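Local coordinates for putative alcohol dehydrogenase (Sinorhizobium meliloti, PDB 4J6F), which probably catalyses nicotinamide-dependent oxidation or reduction of alcohols or carbonyl compounds as a member of the medium-chain dehydrogenase/reductase family, at residues M73-V78 with Q365-K371; L148-Y153 with S329-R333; P274-V278 with L290-L294. All blocks are in the same frame, centred on the assembly; numbering follows the deposited sequence.

Interaction 1 (M73-V78 with Q365-K371); sequences MNNTDV and QTDFMAK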
loop_
_atom_site.group_PDB
_atom_site.type_symbol
_atom_site.label_atom_id
_atom_site.label_comp_id
_atom_site.label_asym_id
_atom_site.label_seq_id
_atom_site.Cartn_x
_atom_site.Cartn_y
_atom_site.Cartn_z
HETATM N N MSE A 73 -18.484 -1.768 -22.953
HETATM C CA MSE A 73 -19.004 -2.112 -21.618
HETATM C C MSE A 73 -17.908 -2.340 -20.596
HETATM O O MSE A 73 -16.846 -2.879 -20.913
HETATM C CB MSE A 73 -19.867 -3.362 -21.694
HETATM C CG MSE A 73 -20.756 -3.379 -22.929
HETATM SE SE MSE A 73 -22.007 -4.900 -22.778
HETATM C CE MSE A 73 -23.253 -4.184 -21.422
ATOM N N ASN A 74 -18.171 -1.928 -19.355
ATOM C CA ASN A 74 -17.233 -2.072 -18.240
ATOM C C ASN A 74 -17.905 -2.540 -16.950
ATOM O O ASN A 74 -19.110 -2.366 -16.763
ATOM C CB ASN A 74 -16.532 -0.743 -17.982
ATOM C CG ASN A 74 -15.656 -0.334 -19.130
ATOM O OD1 ASN A 74 -14.592 -0.916 -19.367
ATOM N ND2 ASN A 74 -16.110 0.653 -19.873
ATOM N N ASN A 75 -17.119 -3.110 -16.043
ATOM C CA ASN A 75 -17.657 -3.548 -14.766
ATOM C C ASN A 75 -18.426 -2.463 -13.998
ATOM O O ASN A 75 -19.463 -2.727 -13.360
ATOM C CB ASN A 75 -16.532 -4.124 -13.921
ATOM C CG ASN A 75 -16.173 -5.527 -14.340
ATOM O OD1 ASN A 75 -16.835 -6.122 -15.181
ATOM N ND2 ASN A 75 -15.131 -6.069 -13.749
ATOM N N THR A 76 -17.932 -1.236 -14.082
ATOM C CA THR A 76 -18.549 -0.145 -13.365
ATOM C C THR A 76 -20.011 0.062 -13.785
ATOM O O THR A 76 -20.815 0.486 -12.967
ATOM C CB THR A 76 -17.711 1.133 -13.486
ATOM O OG1 THR A 76 -18.154 2.076 -12.517
ATOM C CG2 THR A 76 -17.811 1.738 -14.878
ATOM N N ASP A 77 -20.351 -0.267 -15.042
ATOM C CA ASP A 77 -21.752 -0.290 -15.523
ATOM C C ASP A 77 -22.637 -1.058 -14.562
ATOM O O ASP A 77 -23.683 -0.573 -14.113
ATOM C CB ASP A 77 -21.861 -1.039 -16.857
ATOM C CG ASP A 77 -21.150 -0.345 -18.013
ATOM O OD1 ASP A 77 -20.571 0.755 -17.829
ATOM O OD2 ASP A 77 -21.184 -0.936 -19.122
ATOM N N VAL A 78 -22.187 -2.281 -14.280
ATOM C CA VAL A 78 -22.907 -3.275 -13.512
ATOM C C VAL A 78 -22.928 -2.866 -12.050
ATOM O O VAL A 78 -23.991 -2.760 -11.446
ATOM C CB VAL A 78 -22.250 -4.668 -13.678
ATOM C CG1 VAL A 78 -22.850 -5.688 -12.730
ATOM C CG2 VAL A 78 -22.403 -5.163 -15.098
ATOM N N GLN A 365 -25.578 -7.285 -21.512
ATOM C CA GLN A 365 -25.053 -7.242 -20.159
ATOM C C GLN A 365 -25.060 -8.612 -19.469
ATOM O O GLN A 365 -24.242 -8.866 -18.564
ATOM C CB GLN A 365 -25.772 -6.198 -19.321
ATOM C CG GLN A 365 -25.030 -5.906 -18.040
ATOM C CD GLN A 365 -25.191 -4.484 -17.619
ATOM O OE1 GLN A 365 -26.252 -4.091 -17.158
ATOM N NE2 GLN A 365 -24.136 -3.695 -17.779
ATOM N N THR A 366 -25.980 -9.482 -19.896
ATOM C CA THR A 366 -25.997 -10.860 -19.421
ATOM C C THR A 366 -24.701 -11.516 -19.882
ATOM O O THR A 366 -23.942 -12.074 -19.072
ATOM C CB THR A 366 -27.239 -11.632 -19.900
ATOM O OG1 THR A 366 -28.416 -10.887 -19.582
ATOM C CG2 THR A 366 -27.355 -12.928 -19.191
ATOM N N ASP A 367 -24.419 -11.395 -21.175
ATOM C CA ASP A 367 -23.166 -11.888 -21.715
ATOM C C ASP A 367 -21.978 -11.236 -21.045
ATOM O O ASP A 367 -20.988 -11.902 -20.758
ATOM C CB ASP A 367 -23.126 -11.679 -23.215
ATOM C CG ASP A 367 -23.989 -12.672 -23.948
ATOM O OD1 ASP A 367 -24.739 -13.428 -23.279
ATOM O OD2 ASP A 367 -23.923 -12.701 -25.195
ATOM N N PHE A 368 -22.082 -9.940 -20.768
ATOM C CA PHE A 368 -20.997 -9.229 -20.101
ATOM C C PHE A 368 -20.679 -9.803 -18.727
ATOM O O PHE A 368 -19.515 -9.942 -18.368
ATOM C CB PHE A 368 -21.310 -7.759 -19.953
ATOM C CG PHE A 368 -20.216 -6.994 -19.285
ATOM C CD1 PHE A 368 -19.068 -6.655 -19.984
ATOM C CD2 PHE A 368 -20.318 -6.634 -17.947
ATOM C CE1 PHE A 368 -18.046 -5.960 -19.372
ATOM C CE2 PHE A 368 -19.301 -5.939 -17.322
ATOM C CZ PHE A 368 -18.160 -5.603 -18.040
HETATM N N MSE A 369 -21.719 -10.134 -17.965
HETATM C CA MSE A 369 -21.550 -10.621 -16.608
HETATM C C MSE A 369 -21.026 -12.026 -16.622
HETATM O O MSE A 369 -20.323 -12.426 -15.703
HETATM C CB MSE A 369 -22.870 -10.550 -15.862
HETATM C CG MSE A 369 -23.182 -9.157 -15.309
HETATM SE SE MSE A 369 -25.089 -9.026 -14.778
HETATM C CE MSE A 369 -24.899 -8.799 -12.836
ATOM N N ALA A 370 -21.341 -12.802 -17.653
ATOM C CA ALA A 370 -20.892 -14.203 -17.686
ATOM C C ALA A 370 -19.383 -14.313 -17.899
ATOM O O ALA A 370 -18.748 -15.223 -17.363
ATOM C CB ALA A 370 -21.660 -15.022 -18.721
ATOM N N LYS A 371 -18.816 -13.382 -18.672
ATOM C CA LYS A 371 -17.377 -13.361 -18.964
ATOM C C LYS A 371 -16.853 -14.588 -19.711
ATOM O O LYS A 371 -15.681 -14.952 -19.542
ATOM C CB LYS A 371 -16.559 -13.180 -17.687
ATOM C CG LYS A 371 -17.013 -12.051 -16.788
ATOM C CD LYS A 371 -16.457 -10.727 -17.234
ATOM C CE LYS A 371 -16.569 -9.730 -16.102
ATOM N NZ LYS A 371 -16.970 -8.386 -16.604
#

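Interaction 2 (L148-Y153 with S329-R333); sequences LADIDY and SQGSR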
loop_
_atom_site.group_PDB
_atom_site.type_symbol
_atom_site.label_atom_id
_atom_site.label_comp_id
_atom_site.label_asym_id
_atom_site.label_seq_id
_atom_site.Cartn_x
_atom_site.Cartn_y
_atom_site.Cartn_z
ATOM N N LEU A 148 -6.292 13.116 -8.372
ATOM C CA LEU A 148 -7.436 12.278 -8.720
ATOM C C LEU A 148 -8.428 12.213 -7.556
ATOM O O LEU A 148 -9.311 11.351 -7.512
ATOM C CB LEU A 148 -6.977 10.880 -9.169
ATOM C CG LEU A 148 -5.987 10.777 -10.354
ATOM C CD1 LEU A 148 -5.802 9.335 -10.819
ATOM C CD2 LEU A 148 -6.382 11.667 -11.535
ATOM N N ALA A 149 -8.285 13.149 -6.622
ATOM C CA ALA A 149 -9.094 13.162 -5.399
ATOM C C ALA A 149 -10.597 13.414 -5.625
ATOM O O ALA A 149 -11.412 12.946 -4.833
ATOM C CB ALA A 149 -8.527 14.159 -4.402
ATOM N N ASP A 150 -10.958 14.140 -6.687
ATOM C CA ASP A 150 -12.349 14.576 -6.885
ATOM C C ASP A 150 -12.960 14.055 -8.177
ATOM O O ASP A 150 -14.010 14.536 -8.595
ATOM C CB ASP A 150 -12.463 16.107 -6.864
ATOM C CG ASP A 150 -12.048 16.721 -5.528
ATOM O OD1 ASP A 150 -12.325 16.120 -4.465
ATOM O OD2 ASP A 150 -11.449 17.823 -5.540
ATOM N N ILE A 151 -12.312 13.075 -8.801
ATOM C CA ILE A 151 -12.747 12.571 -10.093
ATOM C C ILE A 151 -14.181 12.055 -10.092
ATOM O O ILE A 151 -14.709 11.633 -9.057
ATOM C CB ILE A 151 -11.856 11.435 -10.613
ATOM C CG1 ILE A 151 -11.701 10.355 -9.542
ATOM C CG2 ILE A 151 -10.519 11.981 -11.087
ATOM C CD1 ILE A 151 -11.068 9.081 -10.048
ATOM N N ASP A 152 -14.790 12.113 -11.276
ATOM C CA ASP A 152 -16.077 11.519 -11.574
ATOM C C ASP A 152 -15.950 10.988 -13.008
ATOM O O ASP A 152 -14.859 11.068 -13.603
ATOM C CB ASP A 152 -17.153 12.594 -11.469
ATOM C CG ASP A 152 -18.535 12.031 -11.159
ATOM O OD1 ASP A 152 -18.776 10.818 -11.394
ATOM O OD2 ASP A 152 -19.385 12.830 -10.692
ATOM N N TYR A 153 -17.025 10.434 -13.571
ATOM C CA TYR A 153 -16.991 10.038 -14.992
ATOM C C TYR A 153 -18.318 10.095 -15.706
ATOM O O TYR A 153 -19.379 9.995 -15.093
ATOM C CB TYR A 153 -16.372 8.650 -15.191
ATOM C CG TYR A 153 -17.208 7.481 -14.729
ATOM C CD1 TYR A 153 -18.211 6.948 -15.533
ATOM C CD2 TYR A 153 -16.980 6.879 -13.491
ATOM C CE1 TYR A 153 -18.975 5.856 -15.109
ATOM C CE2 TYR A 153 -17.739 5.793 -13.057
ATOM C CZ TYR A 153 -18.730 5.279 -13.868
ATOM O OH TYR A 153 -19.465 4.194 -13.449
ATOM N N SER A 329 -8.158 4.268 -9.041
ATOM C CA SER A 329 -9.301 4.350 -9.992
ATOM C C SER A 329 -9.002 5.322 -11.104
ATOM O O SER A 329 -8.457 6.404 -10.856
ATOM C CB SER A 329 -10.592 4.847 -9.347
ATOM O OG SER A 329 -10.718 4.382 -8.034
ATOM N N GLN A 330 -9.364 4.940 -12.320
ATOM C CA GLN A 330 -9.251 5.779 -13.501
ATOM C C GLN A 330 -7.828 6.236 -13.719
ATOM O O GLN A 330 -6.915 5.455 -13.555
ATOM C CB GLN A 330 -10.215 6.952 -13.407
ATOM C CG GLN A 330 -11.650 6.512 -13.205
ATOM C CD GLN A 330 -12.632 7.655 -13.201
ATOM O OE1 GLN A 330 -13.763 7.507 -12.774
ATOM N NE2 GLN A 330 -12.207 8.797 -13.682
ATOM N N GLY A 331 -7.618 7.499 -14.052
ATOM C CA GLY A 331 -6.247 7.930 -14.288
ATOM C C GLY A 331 -6.133 9.412 -14.534
ATOM O O GLY A 331 -7.125 10.124 -14.544
ATOM N N SER A 332 -4.914 9.885 -14.730
ATOM C CA SER A 332 -4.686 11.309 -14.902
ATOM C C SER A 332 -4.697 11.680 -16.383
ATOM O O SER A 332 -4.606 10.814 -17.251
ATOM C CB SER A 332 -3.343 11.672 -14.299
ATOM O OG SER A 332 -2.315 11.241 -15.167
ATOM N N ARG A 333 -4.789 12.976 -16.665
ATOM C CA ARG A 333 -4.674 13.475 -18.038
ATOM C C ARG A 333 -3.434 12.964 -18.764
ATOM O O ARG A 333 -3.514 12.606 -19.933
ATOM C CB ARG A 333 -4.697 15.001 -18.068
ATOM C CG ARG A 333 -6.014 15.594 -17.624
ATOM C CD ARG A 333 -5.954 17.106 -17.691
ATOM N NE ARG A 333 -6.338 17.650 -16.401
ATOM C CZ ARG A 333 -7.500 18.225 -16.151
ATOM N NH1 ARG A 333 -7.759 18.673 -14.935
ATOM N NH2 ARG A 333 -8.388 18.370 -17.123
#

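Interaction 3 (P274-V278 with L290-L294); sequences PIDVV and LLKIL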
loop_
_atom_site.group_PDB
_atom_site.type_symbol
_atom_site.label_atom_id
_atom_site.label_comp_id
_atom_site.label_asym_id
_atom_site.label_seq_id
_atom_site.Cartn_x
_atom_site.Cartn_y
_atom_site.Cartn_z
ATOM N N PRO A 274 11.619 -13.685 -9.769
ATOM C CA PRO A 274 10.666 -13.313 -8.731
ATOM C C PRO A 274 9.619 -12.326 -9.266
ATOM O O PRO A 274 9.857 -11.624 -10.263
ATOM C CB PRO A 274 11.547 -12.664 -7.648
ATOM C CG PRO A 274 12.959 -12.874 -8.083
ATOM C CD PRO A 274 12.909 -13.010 -9.569
ATOM N N ILE A 275 8.464 -12.298 -8.612
ATOM C CA ILE A 275 7.370 -11.446 -9.028
ATOM C C ILE A 275 7.540 -10.077 -8.396
ATOM O O ILE A 275 7.552 -9.955 -7.174
ATOM C CB ILE A 275 6.010 -12.049 -8.623
ATOM C CG1 ILE A 275 5.832 -13.444 -9.230
ATOM C CG2 ILE A 275 4.869 -11.121 -9.020
ATOM C CD1 ILE A 275 5.935 -13.501 -10.744
ATOM N N ASP A 276 7.665 -9.057 -9.236
ATOM C CA ASP A 276 7.903 -7.697 -8.774
ATOM C C ASP A 276 6.598 -7.017 -8.402
ATOM O O ASP A 276 6.523 -6.267 -7.426
ATOM C CB ASP A 276 8.622 -6.898 -9.867
ATOM C CG ASP A 276 9.993 -7.476 -10.199
ATOM O OD1 ASP A 276 10.858 -7.505 -9.291
ATOM O OD2 ASP A 276 10.200 -7.919 -11.351
ATOM N N VAL A 277 5.568 -7.284 -9.201
ATOM C CA VAL A 277 4.297 -6.598 -9.077
ATOM C C VAL A 277 3.164 -7.584 -9.263
ATOM O O VAL A 277 3.226 -8.456 -10.133
ATOM C CB VAL A 277 4.141 -5.471 -10.123
ATOM C CG1 VAL A 277 2.734 -4.893 -10.063
ATOM C CG2 VAL A 277 5.188 -4.377 -9.914
ATOM N N VAL A 278 2.136 -7.439 -8.438
ATOM C CA VAL A 278 0.901 -8.144 -8.644
ATOM C C VAL A 278 -0.145 -7.098 -8.982
ATOM O O VAL A 278 -0.296 -6.106 -8.266
ATOM C CB VAL A 278 0.495 -8.940 -7.391
ATOM C CG1 VAL A 278 -0.981 -9.322 -7.430
ATOM C CG2 VAL A 278 1.358 -10.178 -7.251
ATOM N N LEU A 290 -1.608 -14.077 -3.173
ATOM C CA LEU A 290 -0.873 -13.124 -3.969
ATOM C C LEU A 290 0.213 -12.431 -3.137
ATOM O O LEU A 290 1.344 -12.267 -3.604
ATOM C CB LEU A 290 -1.829 -12.110 -4.555
ATOM C CG LEU A 290 -2.771 -12.687 -5.590
ATOM C CD1 LEU A 290 -3.844 -11.662 -5.887
ATOM C CD2 LEU A 290 -2.017 -13.063 -6.852
ATOM N N LEU A 291 -0.132 -12.044 -1.905
ATOM C CA LEU A 291 0.845 -11.479 -0.968
ATOM C C LEU A 291 1.956 -12.465 -0.626
ATOM O O LEU A 291 3.083 -12.051 -0.348
ATOM C CB LEU A 291 0.180 -10.999 0.324
ATOM C CG LEU A 291 -0.959 -9.970 0.284
ATOM C CD1 LEU A 291 -1.334 -9.591 1.711
ATOM C CD2 LEU A 291 -0.622 -8.727 -0.534
ATOM N N LYS A 292 1.643 -13.759 -0.643
ATOM C CA LYS A 292 2.656 -14.790 -0.407
ATOM C C LYS A 292 3.648 -14.872 -1.569
ATOM O O LYS A 292 4.859 -14.957 -1.358
ATOM C CB LYS A 292 2.003 -16.149 -0.176
ATOM C CG LYS A 292 1.227 -16.272 1.127
ATOM C CD LYS A 292 0.554 -17.640 1.241
ATOM C CE LYS A 292 1.563 -18.783 1.178
ATOM N NZ LYS A 292 0.953 -20.063 0.735
ATOM N N ILE A 293 3.111 -14.839 -2.789
ATOM C CA ILE A 293 3.873 -14.968 -4.034
ATOM C C ILE A 293 4.772 -13.757 -4.287
ATOM O O ILE A 293 5.899 -13.894 -4.748
ATOM C CB ILE A 293 2.910 -15.171 -5.220
ATOM C CG1 ILE A 293 2.338 -16.592 -5.190
ATOM C CG2 ILE A 293 3.595 -14.895 -6.548
ATOM C CD1 ILE A 293 0.980 -16.745 -5.854
ATOM N N LEU A 294 4.250 -12.578 -3.980
ATOM C CA LEU A 294 4.939 -11.323 -4.175
ATOM C C LEU A 294 6.299 -11.322 -3.463
ATOM O O LEU A 294 6.393 -11.703 -2.290
ATOM C CB LEU A 294 4.043 -10.206 -3.645
ATOM C CG LEU A 294 4.306 -8.777 -4.096
ATOM C CD1 LEU A 294 4.513 -8.703 -5.603
ATOM C CD2 LEU A 294 3.140 -7.900 -3.667
HETATM O O HOH W 1 8.236 -13.689 -6.396
#

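Interaction 1 (M73-V78 with Q365-K371)
F368 reaches from helix 361-370 to the start of helix 75-82, where its ring lies against M73, N74, N75 and V78. Its CG stands anti to the backbone N (chi1 -179°), which carries the ring away from its own helix toward segment 73-78.

Apolar contacts lie along the ring and beside it. M73 is a selenomethionine. Its CB lies 3.8 Å from F368 CD1, and the two side chains run past each other in opposite directions. V78 CG2 meets the ring at its edge, 3.8 Å from F368 CD2. V78 also puts CG1 3.7 Å from CE of M369, another selenomethionine. The far end of M73 bends at chi3, and its CE comes 3.8 Å from Q365 CA. The amide of Q365 lies along V78 and against CB of D77.

One Met-aromatic contact is made. SE of M73 is 5.2 Å from the centroid of the F368 ring, at an oblique angle of 47° to the ring normal.

A single hydrogen bond crosses between the segments. NZ of K371 donates to OD1 of N75 at 2.7 Å, in the carbonyl plane and on a lone pair. The same NZ sits above one face of the F368 ring, offset toward the rim. The N75 amide is turned 75° against that ring.

The remaining polar groups of 73-78 bond within the segment or to neighbours. The carboxylate of D77 receives the backbone N of N74 from above its plane, and Y162 OH also bonds to D77 OD2. N74 ND2 bonds to OD2 of D113.

The chemistry is mainly that of a buried apolar seam in the catalytic domain, where the C-terminal part of the chain returns to the sheet of strand 63-72. NZ of K371 is held by the N75 amide oxygen and, weakly, by F368 O; within these segments its partners are neutral.

Interaction 2 (L148-Y153 with S329-R333)
Q330 points its side chain at the segment 148-153 and meets I151, D152 and Y153. Its CG is anti to the carbonyl carbon (chi1 -56°) and the chain is extended beyond it, which carries the amide to D152 and Y153. I151 comes from the opposite direction. Its CD1 lies 3.8 Å from Q330 CD, so a methyl rests against the amide. The Y153 and Q330 side chains cross at about a right angle, and ring and amide planes are 70° apart. Q330 OE1 is 3.4 Å from Y153 CD2, oblique to the ring. NE2 of Q330 gives a weak hydrogen bond of 3.5 Å to D152 O. OE1 bonds to a bound glycerol, probably from the crystallisation liquor. A leucine in place of Q330 would probably leave D152 O without this weak donor.

Both methyls of L148 rest on the G331 peptide, CD2 3.5 Å from G331 O. S329 OG bonds to Y319 O of the second subunit.

Segment 148-153 ends in the short strand 152-153, which pairs with strand 133-140. Segment 329-333 runs from strand 324-327, outermost in the parallel sheet within this chain, to helix 333-344, whose N-cap is S332.

Interaction 3 (P274-V278 with L290-L294)
V278 faces the helix 287-293 and divides its two methyls between L290 and L294. CG1 stands anti to the backbone N (chi1 162°) and lies 3.9 Å from L290 CD2, with L290 CD1 almost as near. CG2 takes the other direction and lies 3.9 Å from L294 CD1. Both leucines cross the valine obliquely.

A second apolar pair is formed by I275 and I293. They lie side by side and point the same way. I275 CG1 is 3.8 Å from I293 CG2. The pair continues outward to helix 262-270, where both isoleucines touch V266.

L294 also packs on the backbone. Its CG is turned anti to its own N (chi1 -161°), which swings the branch toward the strand. CD1 then lies 3.6 Å from I275 O and 3.6 Å from D276 O. The methyl is thus set between the two carbonyl oxygens and the V278 side chain.

No direct hydrogen bond crosses between the segments. One water links them instead. It accepts from I275 N at 2.6 Å and donates to I293 O at 2.9 Å, so it joins the backbone of I275 to the last turn of the helix. D276 faces away from the helix, and its carboxylate bonds to T209 N and makes a salt bridge to R295. K321 NZ collects the backbone O atoms of L291, K292 and L294 at the helix end.

The two segments belong to the beta-alpha-beta unit of strand 277-280, helix 287-293 and strand 299-302, in the parallel sheet of the Rossmann-type domain. The chemistry implies that branched aliphatic groups seat the helix on the sheet without directional bonds. The water supplies the polar link close to where the two backbones come nearest, at I275 and L294.

In the fold
The three contacts sit in different parts of one subunit. Interaction 1 lies within the catalytic domain, interaction 3 within the Rossmann-type domain, and interaction 2 joins the two. Interactions 1 and 2 touch directly, although their centres are 22 Å apart: T76 OG1 and Y153 OH are 2.7 Å apart, a probable hydrogen bond. Interaction 3 stands apart, with its nearest atoms about 15 Å from interaction 1 and about 13 Å from interaction 2. Along the chain, interaction 3 is nested inside interaction 2, and interaction 2 inside interaction 1. The glycerol at Q330 is consistent with a pocket between the domains, where related enzymes have their active-site cleft.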